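Long-range contacts in exosome complex component Rrp42 (Pyrococcus abyssi, PDB 2PO1), which is probably a non-catalytic subunit of the archaeal exosome, an RNA-degrading complex, and is predicted to help shape the active site of its partner Rrp41: residues F33-R37 with T256-K260; H148-L152 with D211-E217; M153-I158 with P196-T200; K203-L208 with A244-E249; M220-T225 with V237-G243. All coordinates share one frame; numbering follows the deposited sequence.

Contacts 3, 4 and 5 use strands of the antiparallel sheet of strands 197-204, 207-210, 222-228 and 234-240. Contacts 1 and 2 flank it. Contacts 4 and 5 are close neighbours, with centres about 9 Å apart. Contacts 3 and 4 share strand 197-204, and contacts 1 and 4 share helix 247-275. Along the chain, contact 1 encloses all the others, joining a loop before strand 39-43 to the last helix. Contacts 1, 2 and 3 join the N-terminal RNase PH region of the chain to the C-terminal one. Contacts 4 and 5 lie wholly within the C-terminal region. The set therefore ties the two regions of the subunit together.

Contact 1. Residues F33-R37 with T256-K260; sequences FEDYR and TAFKK
Glu34 and Lys259 form a salt bridge, with Lys259 NZ 2.7 Å from Glu34 OE1. The ammonium comes to the syn side of this oxygen, 33° out of the carboxylate plane. The two side chains cross at about a right angle. Glu34 OE2 bonds instead to the hydroxyl of Tyr252, so each carboxylate oxygen has its own partner. The backbone of Glu34 is held as well. Lys260 NZ donates to Glu34 O over 2.8 Å, tilted somewhat from the carbonyl plane. The chain of Lys260 is bent at both chi2 (-93°) and chi3 (101°), which folds its amine back to this carbonyl. The same amine forms a salt bridge with Glu263 and donates to a water that accepts from Tyr36 N. The carboxylate of Asp35 is near but beyond salt-bridge distance, with OD1 4.4 Å from Lys260 NZ. Its OD2 accepts from Gly32 N within the same loop. The carboxylate probably adds to the negative field round the amine.

Packing adds to these bonds. The methyl CG2 of Thr256 lies 3.7 Å from Glu34 CD, against the flank of the carboxylate arm. Tyr36 and Lys260 run past each other in opposite directions. Lys260 CD meets the edge of the tyrosine ring, 4.0 Å from Tyr36 CD1.

The loop between helix 13-23 and strand 39-43 is thus fastened to helix 247-275. Strand 197-204 lies close by: Val199 touches Tyr36, Ala257 and Lys260, and Phe201 touches Thr256. Phe33 packs on strand 207-210, and Phe258 reaches Thr228 of strand 222-228.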
# COMPACT_ATOMS: atom_id res chain seq x y z
N PHE C 33 -40.93 -14.75 9.16
CA PHE C 33 -40.14 -13.52 9.36
C PHE C 33 -39.04 -13.73 10.37
O PHE C 33 -37.99 -13.03 10.35
CB PHE C 33 -41.05 -12.35 9.82
CG PHE C 33 -42.02 -11.87 8.74
CD1 PHE C 33 -42.99 -10.92 9.06
CD2 PHE C 33 -41.94 -12.34 7.42
CE1 PHE C 33 -43.86 -10.46 8.09
CE2 PHE C 33 -42.83 -11.90 6.46
CZ PHE C 33 -43.77 -10.95 6.78
N GLU C 34 -39.25 -14.71 11.25
CA GLU C 34 -38.28 -14.96 12.34
C GLU C 34 -37.46 -16.23 12.16
O GLU C 34 -36.72 -16.64 13.05
CB GLU C 34 -38.94 -14.87 13.75
CG GLU C 34 -39.37 -13.43 14.14
CD GLU C 34 -40.08 -13.37 15.46
OE1 GLU C 34 -40.15 -14.44 16.14
OE2 GLU C 34 -40.58 -12.26 15.81
N ASP C 35 -37.53 -16.82 10.97
CA ASP C 35 -36.79 -18.04 10.75
C ASP C 35 -35.44 -17.81 10.10
O ASP C 35 -35.32 -17.02 9.18
CB ASP C 35 -37.61 -18.96 9.87
CG ASP C 35 -38.87 -19.37 10.53
OD1 ASP C 35 -38.94 -19.27 11.76
OD2 ASP C 35 -39.78 -19.76 9.83
N TYR C 36 -34.44 -18.54 10.60
CA TYR C 36 -33.17 -18.69 9.90
C TYR C 36 -33.34 -19.70 8.82
O TYR C 36 -34.17 -20.58 8.95
CB TYR C 36 -32.10 -19.20 10.88
CG TYR C 36 -31.44 -18.04 11.52
CD1 TYR C 36 -32.09 -17.30 12.48
CD2 TYR C 36 -30.17 -17.64 11.11
CE1 TYR C 36 -31.50 -16.19 13.05
CE2 TYR C 36 -29.58 -16.55 11.68
CZ TYR C 36 -30.25 -15.83 12.62
OH TYR C 36 -29.68 -14.70 13.17
N ARG C 37 -32.49 -19.59 7.80
CA ARG C 37 -32.40 -20.60 6.76
C ARG C 37 -31.78 -21.77 7.46
O ARG C 37 -31.29 -21.59 8.56
CB ARG C 37 -31.46 -20.10 5.66
CG ARG C 37 -32.02 -19.02 4.82
CD ARG C 37 -30.92 -18.34 4.01
NE ARG C 37 -30.06 -17.56 4.87
CZ ARG C 37 -29.00 -16.87 4.42
NH1 ARG C 37 -28.65 -16.94 3.14
NH2 ARG C 37 -28.28 -16.12 5.27
N THR C 256 -36.18 -10.46 20.01
CA THR C 256 -36.17 -11.57 19.07
C THR C 256 -34.78 -12.14 18.89
O THR C 256 -34.67 -13.33 18.74
CB THR C 256 -36.66 -11.07 17.72
OG1 THR C 256 -37.90 -10.45 17.94
CG2 THR C 256 -36.83 -12.21 16.75
N ALA C 257 -33.75 -11.29 18.85
CA ALA C 257 -32.33 -11.68 18.89
C ALA C 257 -32.01 -12.70 19.98
O ALA C 257 -31.40 -13.75 19.70
CB ALA C 257 -31.49 -10.44 19.11
N PHE C 258 -32.42 -12.39 21.22
CA PHE C 258 -32.13 -13.22 22.38
C PHE C 258 -32.71 -14.58 22.20
O PHE C 258 -32.16 -15.57 22.64
CB PHE C 258 -32.79 -12.65 23.63
CG PHE C 258 -31.93 -11.68 24.36
CD1 PHE C 258 -32.13 -10.32 24.23
CD2 PHE C 258 -30.87 -12.12 25.12
CE1 PHE C 258 -31.30 -9.41 24.88
CE2 PHE C 258 -30.07 -11.23 25.77
CZ PHE C 258 -30.29 -9.87 25.66
N LYS C 259 -33.87 -14.60 21.54
CA LYS C 259 -34.59 -15.83 21.31
C LYS C 259 -33.91 -16.62 20.22
O LYS C 259 -33.67 -17.80 20.33
CB LYS C 259 -36.01 -15.50 20.88
CG LYS C 259 -36.87 -16.72 20.69
CD LYS C 259 -38.29 -16.29 20.33
CE LYS C 259 -38.30 -15.43 19.05
NZ LYS C 259 -39.69 -14.97 18.75
N LYS C 260 -33.58 -15.95 19.13
CA LYS C 260 -32.95 -16.63 18.03
C LYS C 260 -31.51 -17.02 18.43
O LYS C 260 -31.00 -18.09 18.04
CB LYS C 260 -32.99 -15.72 16.79
CG LYS C 260 -34.46 -15.49 16.36
CD LYS C 260 -34.81 -16.53 15.33
CE LYS C 260 -35.58 -17.61 15.85
NZ LYS C 260 -35.84 -18.65 14.79
O HOH W 1 -34.93 -20.27 13.05

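Contact 2. Residues H148-L152 with D211-E217; sequences HDGNL and DPSLDEE
Asn151 and Asp211 reach each other with both CG atoms anti to the backbone N (chi1 -157° and -178°). Asn151 ND2 donates to Asp211 OD2 over 2.9 Å, and the acceptor lies in the amide plane. The oxygen is met on its anti side, with the amide and carboxylate planes 47° apart. Arg37 forms a salt bridge with the same oxygen.

Glu217 sends an extended arm back to the loop. Its OE2 accepts from Asn151 N over 2.6 Å, with the donor above the carboxylate plane. Lys223 forms a salt bridge with OE2, and a water links it to Leu152 N. Glu217 OE1 sits 3.2 Å from Gly150 CA. Gly150 packs so tightly on the residues leading into helix 214-219 that a CB would collide with Ser213 and Leu214.

The His148 ring lies between two leucines. Leu214 CG is over one face, offset toward the rim, and Leu152 CD1 covers the opposite face. Glu217 OE1 comes to the ring edge, 3.4 Å from His148 CE1. Asp149 O receives a weak bond from Leu214 N. Ser213 and Glu216 form a capping box that starts the helix.

The carboxylate of Asp149 is paired with a basic side chain of another protein chain. The contact joins the loop between strand 135-147 and helix 152-166 to the start of helix 214-219. Pro212 and Glu216 lean on strand 197-204.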
# COMPACT_ATOMS: atom_id res chain seq x y z
N HIS C 148 -21.18 -15.93 -0.32
CA HIS C 148 -21.97 -14.87 0.26
C HIS C 148 -23.37 -15.01 -0.31
O HIS C 148 -23.63 -14.73 -1.51
CB HIS C 148 -21.33 -13.53 -0.12
CG HIS C 148 -22.18 -12.36 0.22
ND1 HIS C 148 -23.24 -12.44 1.10
CD2 HIS C 148 -22.12 -11.07 -0.19
CE1 HIS C 148 -23.80 -11.25 1.20
NE2 HIS C 148 -23.14 -10.40 0.43
N ASP C 149 -24.30 -15.51 0.51
CA ASP C 149 -25.67 -15.55 0.08
C ASP C 149 -26.50 -14.87 1.13
O ASP C 149 -27.61 -15.30 1.40
CB ASP C 149 -26.19 -16.96 -0.09
CG ASP C 149 -27.40 -17.00 -1.02
OD1 ASP C 149 -28.26 -17.91 -0.89
OD2 ASP C 149 -27.48 -16.12 -1.93
N GLY C 150 -25.90 -13.90 1.78
CA GLY C 150 -26.64 -13.04 2.68
C GLY C 150 -26.34 -13.37 4.11
O GLY C 150 -26.02 -14.51 4.47
N ASN C 151 -26.55 -12.37 4.97
CA ASN C 151 -26.26 -12.53 6.38
C ASN C 151 -24.86 -13.00 6.76
O ASN C 151 -24.70 -13.89 7.56
CB ASN C 151 -27.41 -13.29 7.11
CG ASN C 151 -27.43 -13.00 8.57
OD1 ASN C 151 -26.77 -12.06 9.01
ND2 ASN C 151 -28.23 -13.76 9.36
N LEU C 152 -23.81 -12.36 6.20
CA LEU C 152 -22.49 -12.65 6.62
C LEU C 152 -22.30 -12.39 8.11
O LEU C 152 -21.61 -13.12 8.78
CB LEU C 152 -21.49 -11.77 5.81
CG LEU C 152 -21.51 -11.98 4.30
CD1 LEU C 152 -20.49 -11.06 3.63
CD2 LEU C 152 -21.23 -13.47 4.02
N ASP C 211 -32.31 -13.03 9.48
CA ASP C 211 -31.45 -13.79 8.58
C ASP C 211 -31.82 -13.56 7.13
O ASP C 211 -32.27 -14.48 6.46
CB ASP C 211 -31.53 -15.27 8.91
CG ASP C 211 -30.62 -16.11 8.05
OD1 ASP C 211 -31.02 -17.26 7.78
OD2 ASP C 211 -29.52 -15.65 7.66
N PRO C 212 -31.53 -12.34 6.61
CA PRO C 212 -31.91 -11.93 5.27
C PRO C 212 -31.00 -12.67 4.31
O PRO C 212 -29.82 -12.77 4.60
CB PRO C 212 -31.59 -10.40 5.25
CG PRO C 212 -30.53 -10.22 6.25
CD PRO C 212 -30.77 -11.28 7.31
N SER C 213 -31.53 -13.26 3.27
CA SER C 213 -30.71 -13.85 2.21
C SER C 213 -30.21 -12.68 1.37
O SER C 213 -30.63 -11.54 1.57
CB SER C 213 -31.58 -14.69 1.31
OG SER C 213 -32.60 -13.87 0.72
N LEU C 214 -29.36 -12.97 0.40
CA LEU C 214 -28.79 -11.93 -0.45
C LEU C 214 -29.91 -11.21 -1.17
O LEU C 214 -29.92 -9.98 -1.23
CB LEU C 214 -27.90 -12.58 -1.48
CG LEU C 214 -26.58 -11.99 -1.91
CD1 LEU C 214 -26.33 -12.58 -3.29
CD2 LEU C 214 -26.56 -10.48 -1.82
N ASP C 215 -30.87 -11.97 -1.69
CA ASP C 215 -31.98 -11.38 -2.42
C ASP C 215 -32.74 -10.40 -1.50
O ASP C 215 -33.16 -9.36 -1.94
CB ASP C 215 -32.94 -12.44 -2.91
CG ASP C 215 -32.40 -13.18 -4.12
OD1 ASP C 215 -31.62 -12.56 -4.89
OD2 ASP C 215 -32.76 -14.37 -4.28
N GLU C 216 -32.85 -10.74 -0.21
CA GLU C 216 -33.48 -9.80 0.72
C GLU C 216 -32.55 -8.62 1.02
O GLU C 216 -33.00 -7.48 1.11
CB GLU C 216 -33.92 -10.49 1.98
CG GLU C 216 -35.21 -11.26 1.78
CD GLU C 216 -35.46 -12.34 2.78
OE1 GLU C 216 -36.59 -12.82 2.80
OE2 GLU C 216 -34.57 -12.70 3.57
N GLU C 217 -31.26 -8.89 1.17
CA GLU C 217 -30.31 -7.79 1.39
C GLU C 217 -30.29 -6.86 0.21
O GLU C 217 -30.14 -5.66 0.37
CB GLU C 217 -28.93 -8.30 1.64
CG GLU C 217 -28.79 -9.00 2.97
CD GLU C 217 -27.43 -9.64 3.13
OE1 GLU C 217 -26.73 -9.84 2.13
OE2 GLU C 217 -27.07 -9.95 4.26
O HOH W 2 -25.48 -8.06 0.84
O HOH W 3 -24.49 -9.97 4.65

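Contact 3. Residues M153-I158 with P196-T200; sequences MDAIGI and PVPVT
Helix 153-158 and strand 197-200 run antiparallel at 170°, with their axes 6.9 Å apart, and Asp154 lies nearest Pro198. Asp154 is the polar link. Its CG stands anti to the carbonyl carbon (chi1 -63°), which directs the carboxylate at Thr200. Thr200 OG1 donates to Asp154 OD1 over 2.5 Å, reaching the syn side 24° out of the carboxylate plane. Thr200 N gives a weak bond to Asp154 OD2. That second oxygen also accepts from Tyr36 OH and Asn151 ND2. These buried bonds are likely to fix the carboxylate's rotation. Thr200 OG1 has a further hydrogen-bond partner in Thr225 OG1 on strand 222-228.

This is a helix laid on a beta sheet in the RNase PH fold. It brings a helix from the N-terminal RNase PH region onto a strand from the C-terminal one. Pro198 makes most of the strand's contact with the helix. Its ring lies against the helix backbone, with CD 3.7 Å from Gly157 CA and CG 3.7 Å from Met153 O. A CB on Gly157 would strike Pro198 CG, so the missing side chain lets the strand come close.

Met153 packs with its CG 4.2 Å from Pro198 CB, and its side chain also touches helix 104-118. At the other end, Ile158 CG1 meets Val197 CG1 at 4.4 Å. A water donates to both Gly157 O and Pro196 O, bridging two carbonyls that cannot bond to each other.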
# COMPACT_ATOMS: atom_id res chain seq x y z
N MET C 153 -22.88 -11.32 8.64
CA MET C 153 -22.63 -10.98 10.00
C MET C 153 -22.93 -12.14 10.94
O MET C 153 -22.10 -12.55 11.75
CB MET C 153 -23.46 -9.76 10.36
CG MET C 153 -23.23 -9.38 11.78
SD MET C 153 -21.77 -8.41 11.91
CE MET C 153 -22.30 -6.88 11.10
N ASP C 154 -24.10 -12.74 10.80
CA ASP C 154 -24.44 -13.80 11.75
C ASP C 154 -23.63 -15.03 11.45
O ASP C 154 -23.16 -15.71 12.34
CB ASP C 154 -25.91 -14.16 11.70
CG ASP C 154 -26.80 -13.01 12.08
OD1 ASP C 154 -26.27 -11.92 12.27
OD2 ASP C 154 -28.05 -13.19 12.22
N ALA C 155 -23.47 -15.32 10.19
CA ALA C 155 -22.72 -16.52 9.81
C ALA C 155 -21.30 -16.39 10.35
O ALA C 155 -20.77 -17.34 10.88
CB ALA C 155 -22.72 -16.68 8.32
N ILE C 156 -20.70 -15.18 10.24
CA ILE C 156 -19.34 -14.97 10.70
C ILE C 156 -19.29 -15.02 12.22
O ILE C 156 -18.39 -15.61 12.78
CB ILE C 156 -18.71 -13.63 10.19
CG1 ILE C 156 -18.48 -13.65 8.67
CG2 ILE C 156 -17.42 -13.38 10.94
CD1 ILE C 156 -18.39 -12.32 8.10
N GLY C 157 -20.27 -14.45 12.94
CA GLY C 157 -20.19 -14.51 14.39
C GLY C 157 -20.41 -15.92 14.94
O GLY C 157 -19.80 -16.31 15.93
N ILE C 158 -21.30 -16.65 14.31
CA ILE C 158 -21.59 -18.05 14.72
C ILE C 158 -20.33 -18.84 14.50
O ILE C 158 -19.83 -19.47 15.42
CB ILE C 158 -22.70 -18.64 13.90
CG1 ILE C 158 -24.02 -18.04 14.33
CG2 ILE C 158 -22.82 -20.15 14.09
CD1 ILE C 158 -25.10 -18.23 13.28
N PRO C 196 -21.65 -15.34 22.62
CA PRO C 196 -22.37 -14.30 21.91
C PRO C 196 -22.65 -14.75 20.49
O PRO C 196 -21.80 -15.39 19.85
CB PRO C 196 -21.36 -13.14 21.91
CG PRO C 196 -20.04 -13.80 21.96
CD PRO C 196 -20.26 -14.93 22.90
N VAL C 197 -23.86 -14.44 20.02
CA VAL C 197 -24.36 -14.87 18.72
C VAL C 197 -24.97 -13.62 18.13
O VAL C 197 -25.80 -13.00 18.78
CB VAL C 197 -25.44 -15.99 18.91
CG1 VAL C 197 -26.20 -16.22 17.64
CG2 VAL C 197 -24.78 -17.28 19.35
N PRO C 198 -24.51 -13.19 16.93
CA PRO C 198 -25.23 -12.03 16.40
C PRO C 198 -26.49 -12.53 15.76
O PRO C 198 -26.50 -13.60 15.11
CB PRO C 198 -24.31 -11.45 15.32
CG PRO C 198 -23.10 -12.31 15.28
CD PRO C 198 -23.42 -13.62 16.02
N VAL C 199 -27.57 -11.79 15.98
CA VAL C 199 -28.74 -12.05 15.19
C VAL C 199 -29.04 -10.80 14.39
O VAL C 199 -29.05 -9.72 14.94
CB VAL C 199 -29.89 -12.47 16.09
CG1 VAL C 199 -31.14 -12.52 15.31
CG2 VAL C 199 -29.54 -13.85 16.75
N THR C 200 -29.31 -10.94 13.10
CA THR C 200 -29.38 -9.80 12.20
C THR C 200 -30.70 -9.76 11.50
O THR C 200 -31.20 -10.77 11.09
CB THR C 200 -28.22 -9.85 11.20
OG1 THR C 200 -27.01 -9.53 11.89
CG2 THR C 200 -28.44 -8.91 10.12
O HOH W 4 -20.13 -14.05 17.93

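Contact 4. Residues K203-L208 with A244-E249; sequences KIGNIL and AFKLEE
Ala244 offers its carbonyl to Lys203. Lys203 NZ donates to Ala244 O over 2.8 Å, tilted 22° from the carbonyl plane. The lysine reaches it with an extended chain whose CG is anti to the backbone N (chi1 172°).

Phe245 comes next and lies beneath that chain. Lys203 CD sits over one face of the ring, 4.2 Å from its centroid, in a CH-pi contact offset toward the rim. Lys203 CB is 3.6 Å from Phe245 CE1. Leu208 adds its two methyls, with CD1 at the ring edge and CD2 3.8 Å from Phe245 CE1.

Lys246 is the N-cap of the helix. Its backbone N donates to Glu249 OE1 from above the carboxylate plane, over 2.7 Å. Its side chain forms a salt bridge with an acidic side chain of another protein chain.

Glu249 closes the arrangement. Glu249 OE1 and Lys203 NZ form a salt bridge; the modelled 2.4 Å is unusually short and doubtful. The two side chains cross at about a right angle. Glu249 OE2 receives two waters, which lead to Asn206 O and Asn206 OD1. A methionine in place of Lys203 would probably leave Glu249 without its charged mate and Ala244 O without this donor.

The arrangement ties a beta hairpin to the first turn of helix 247-275. The hairpin joins strands 197-204 and 207-210 through a type II' turn from Ile204 to Ile207.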
# COMPACT_ATOMS: atom_id res chain seq x y z
N LYS C 203 -34.59 -4.68 7.57
CA LYS C 203 -35.84 -3.97 7.49
C LYS C 203 -36.16 -3.80 6.01
O LYS C 203 -35.36 -3.21 5.25
CB LYS C 203 -35.75 -2.63 8.19
CG LYS C 203 -36.95 -1.75 8.01
CD LYS C 203 -36.99 -0.70 9.10
CE LYS C 203 -38.23 0.17 8.94
NZ LYS C 203 -38.25 1.14 10.07
N ILE C 204 -37.29 -4.35 5.61
CA ILE C 204 -37.82 -4.21 4.24
C ILE C 204 -39.21 -3.59 4.33
O ILE C 204 -40.14 -4.22 4.83
CB ILE C 204 -37.88 -5.57 3.54
CG1 ILE C 204 -36.51 -6.27 3.67
CG2 ILE C 204 -38.36 -5.42 2.09
CD1 ILE C 204 -36.44 -7.70 3.08
N GLY C 205 -39.32 -2.35 3.88
CA GLY C 205 -40.50 -1.55 4.17
C GLY C 205 -40.68 -1.45 5.68
O GLY C 205 -39.77 -1.03 6.39
N ASN C 206 -41.84 -1.84 6.17
CA ASN C 206 -42.12 -1.73 7.59
C ASN C 206 -41.98 -3.05 8.32
O ASN C 206 -42.52 -3.24 9.39
CB ASN C 206 -43.49 -1.09 7.82
CG ASN C 206 -43.44 0.41 7.63
OD1 ASN C 206 -42.37 1.03 7.67
ND2 ASN C 206 -44.61 1.01 7.40
N ILE C 207 -41.22 -3.94 7.72
CA ILE C 207 -41.14 -5.29 8.21
C ILE C 207 -39.68 -5.68 8.43
O ILE C 207 -38.84 -5.49 7.53
CB ILE C 207 -41.77 -6.24 7.17
CG1 ILE C 207 -43.29 -6.14 7.21
CG2 ILE C 207 -41.39 -7.64 7.48
CD1 ILE C 207 -43.94 -6.59 5.93
N LEU C 208 -39.38 -6.22 9.61
CA LEU C 208 -38.09 -6.84 9.86
C LEU C 208 -38.16 -8.33 9.72
O LEU C 208 -39.08 -8.98 10.20
CB LEU C 208 -37.51 -6.53 11.24
CG LEU C 208 -37.48 -5.13 11.87
CD1 LEU C 208 -36.35 -5.01 12.81
CD2 LEU C 208 -37.45 -3.98 10.89
N ALA C 244 -33.80 3.39 8.38
CA ALA C 244 -34.03 3.93 9.67
C ALA C 244 -34.88 2.92 10.39
O ALA C 244 -35.70 2.25 9.77
CB ALA C 244 -34.78 5.21 9.57
N PHE C 245 -34.69 2.81 11.69
CA PHE C 245 -35.50 1.92 12.48
C PHE C 245 -36.25 2.75 13.47
O PHE C 245 -35.77 3.80 13.89
CB PHE C 245 -34.61 0.92 13.19
CG PHE C 245 -34.01 -0.10 12.27
CD1 PHE C 245 -34.57 -1.36 12.16
CD2 PHE C 245 -32.90 0.22 11.50
CE1 PHE C 245 -34.05 -2.31 11.35
CE2 PHE C 245 -32.35 -0.74 10.65
CZ PHE C 245 -32.94 -2.03 10.57
N LYS C 246 -37.42 2.27 13.85
CA LYS C 246 -38.18 2.85 14.92
C LYS C 246 -37.64 2.24 16.20
O LYS C 246 -37.10 1.12 16.18
CB LYS C 246 -39.66 2.49 14.77
CG LYS C 246 -40.34 3.07 13.54
CD LYS C 246 -40.19 4.58 13.55
CE LYS C 246 -41.08 5.22 12.51
NZ LYS C 246 -40.77 6.65 12.51
N LEU C 247 -37.76 2.98 17.29
CA LEU C 247 -37.33 2.50 18.61
C LEU C 247 -38.03 1.14 18.95
O LEU C 247 -37.41 0.23 19.52
CB LEU C 247 -37.69 3.55 19.68
CG LEU C 247 -37.24 3.44 21.15
CD1 LEU C 247 -38.33 3.01 22.04
CD2 LEU C 247 -36.01 2.56 21.33
N GLU C 248 -39.29 1.02 18.58
CA GLU C 248 -40.04 -0.20 18.83
C GLU C 248 -39.56 -1.32 17.95
O GLU C 248 -39.73 -2.46 18.30
CB GLU C 248 -41.53 0.02 18.63
CG GLU C 248 -41.78 1.17 17.70
CD GLU C 248 -41.72 2.52 18.42
OE1 GLU C 248 -42.29 2.64 19.56
OE2 GLU C 248 -41.10 3.44 17.83
N GLU C 249 -38.96 -1.01 16.80
CA GLU C 249 -38.35 -2.06 15.95
C GLU C 249 -37.08 -2.59 16.54
O GLU C 249 -36.84 -3.79 16.54
CB GLU C 249 -38.10 -1.56 14.52
CG GLU C 249 -39.43 -1.31 13.72
CD GLU C 249 -39.22 -0.53 12.43
OE1 GLU C 249 -38.17 0.15 12.29
OE2 GLU C 249 -40.10 -0.57 11.54
O HOH W 5 -42.03 -2.45 11.80
O HOH W 6 -41.33 1.59 10.27

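Contact 5. Residues M220-T225 with V237-G243; sequences MDGKIT and VQKSEGG
Lys223 and Ser240 face each other as an antiparallel hydrogen-bonded pair. Ser240 N donates to Lys223 O over 2.9 Å. The return bond from Lys223 N to Ser240 O is weak. The methylenes of Lys223 pass beside the serine hydroxyl, with CD 3.2 Å from Ser240 OG. The chain then bends at chi3 (-97°) and carries NZ away to a salt bridge with Glu217.

Thr225 pairs with Gln238 in the same way. Thr225 N donates to Gln238 O over 2.8 Å, and Gln238 N returns a bond to Thr225 O. A water sits on the face shared by these two pairs. It bonds Thr225 OG1, Ser240 OG and Gln238 O; the threonine hydroxyl has Thr200 as its other partner.

The two strands, 222-228 and 234-240, form a beta hairpin at one edge of the four-stranded sheet as counted within this chain. Val237 and Gln238 continue it by pairing with a strand of another protein chain. On the other side of strand 222-228, Asp221 and Gly222 both face Lys203 in a classic beta bulge.

Ile224 and Lys239 form the non-hydrogen-bonded pair on the other face. Ile224 CD1 meets Val237 CG1 at 4.1 Å. Lys239 curls back to the loop 241-243, where NZ donates to Glu241 O (2.9 Å) and Gly243 O (2.8 Å). It also bonds the backbone of another protein chain. A leucine in place of Lys239 would probably leave these carbonyls without their shared donor and this loop freer to move. Gly222 CA lies 3.1 Å from Gly242 O, where a CB would clash.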
# COMPACT_ATOMS: atom_id res chain seq x y z
N MET C 220 -33.36 -4.59 0.94
CA MET C 220 -33.67 -4.09 2.24
C MET C 220 -33.46 -2.59 2.33
O MET C 220 -32.69 -2.00 1.57
CB MET C 220 -32.82 -4.79 3.31
CG MET C 220 -31.36 -4.51 3.17
SD MET C 220 -30.45 -5.37 4.41
CE MET C 220 -28.82 -4.92 3.81
N ASP C 221 -34.13 -1.99 3.29
CA ASP C 221 -33.94 -0.60 3.56
C ASP C 221 -32.74 -0.44 4.43
O ASP C 221 -31.93 0.44 4.22
CB ASP C 221 -35.18 -0.06 4.26
CG ASP C 221 -36.29 0.15 3.29
OD1 ASP C 221 -36.07 0.91 2.33
OD2 ASP C 221 -37.32 -0.48 3.44
N GLY C 222 -32.61 -1.33 5.41
CA GLY C 222 -31.56 -1.19 6.41
C GLY C 222 -31.47 -2.49 7.17
O GLY C 222 -32.20 -3.44 6.88
N LYS C 223 -30.58 -2.54 8.16
CA LYS C 223 -30.29 -3.81 8.78
C LYS C 223 -29.84 -3.50 10.16
O LYS C 223 -29.35 -2.41 10.40
CB LYS C 223 -29.18 -4.46 7.98
CG LYS C 223 -28.46 -5.57 8.63
CD LYS C 223 -27.45 -6.11 7.65
CE LYS C 223 -28.03 -7.29 6.96
NZ LYS C 223 -27.11 -8.05 6.11
N ILE C 224 -30.07 -4.42 11.08
CA ILE C 224 -29.63 -4.20 12.44
C ILE C 224 -29.21 -5.53 12.98
O ILE C 224 -29.85 -6.54 12.72
CB ILE C 224 -30.76 -3.53 13.38
CG1 ILE C 224 -30.15 -3.14 14.74
CG2 ILE C 224 -31.94 -4.44 13.55
CD1 ILE C 224 -30.98 -2.18 15.57
N THR C 225 -28.07 -5.51 13.66
CA THR C 225 -27.53 -6.73 14.25
C THR C 225 -27.50 -6.51 15.73
O THR C 225 -27.06 -5.45 16.18
CB THR C 225 -26.11 -6.99 13.76
OG1 THR C 225 -26.14 -7.39 12.38
CG2 THR C 225 -25.48 -8.07 14.60
N VAL C 237 -24.37 -4.03 19.14
CA VAL C 237 -25.49 -3.68 18.27
C VAL C 237 -24.91 -2.88 17.18
O VAL C 237 -24.03 -2.07 17.43
CB VAL C 237 -26.53 -2.80 18.99
CG1 VAL C 237 -27.66 -2.35 18.01
CG2 VAL C 237 -27.14 -3.58 20.13
N GLN C 238 -25.41 -3.11 15.97
CA GLN C 238 -24.99 -2.39 14.82
C GLN C 238 -26.14 -2.35 13.83
O GLN C 238 -26.45 -3.34 13.14
CB GLN C 238 -23.76 -3.06 14.18
CG GLN C 238 -23.22 -2.27 13.08
CD GLN C 238 -22.03 -1.45 13.46
OE1 GLN C 238 -21.76 -1.19 14.63
NE2 GLN C 238 -21.25 -1.05 12.43
N LYS C 239 -26.78 -1.19 13.78
CA LYS C 239 -27.57 -0.84 12.61
C LYS C 239 -26.51 -0.63 11.53
O LYS C 239 -25.51 0.10 11.76
CB LYS C 239 -28.33 0.45 12.87
CG LYS C 239 -29.27 0.82 11.75
CD LYS C 239 -28.62 1.74 10.76
CE LYS C 239 -29.64 2.17 9.69
NZ LYS C 239 -29.10 3.31 8.89
N SER C 240 -26.69 -1.31 10.37
CA SER C 240 -25.81 -1.22 9.24
C SER C 240 -26.60 -0.87 7.95
O SER C 240 -27.81 -1.03 7.88
CB SER C 240 -24.99 -2.50 9.04
OG SER C 240 -25.81 -3.61 8.81
N GLU C 241 -25.88 -0.38 6.96
CA GLU C 241 -26.46 0.12 5.70
C GLU C 241 -27.36 1.27 6.06
O GLU C 241 -27.24 1.79 7.18
CB GLU C 241 -27.25 -0.99 4.96
CG GLU C 241 -26.47 -2.28 4.76
CD GLU C 241 -25.04 -2.01 4.29
OE1 GLU C 241 -24.10 -2.59 4.81
OE2 GLU C 241 -24.87 -1.13 3.45
N GLY C 242 -28.21 1.69 5.12
CA GLY C 242 -29.04 2.87 5.30
C GLY C 242 -30.36 2.52 5.97
O GLY C 242 -30.43 1.63 6.81
N GLY C 243 -31.40 3.24 5.60
CA GLY C 243 -32.69 3.04 6.29
C GLY C 243 -32.67 3.58 7.70
O GLY C 243 -31.67 4.12 8.17
O HOH W 7 -29.43 -0.22 2.52
O HOH W 8 -25.73 -4.86 11.15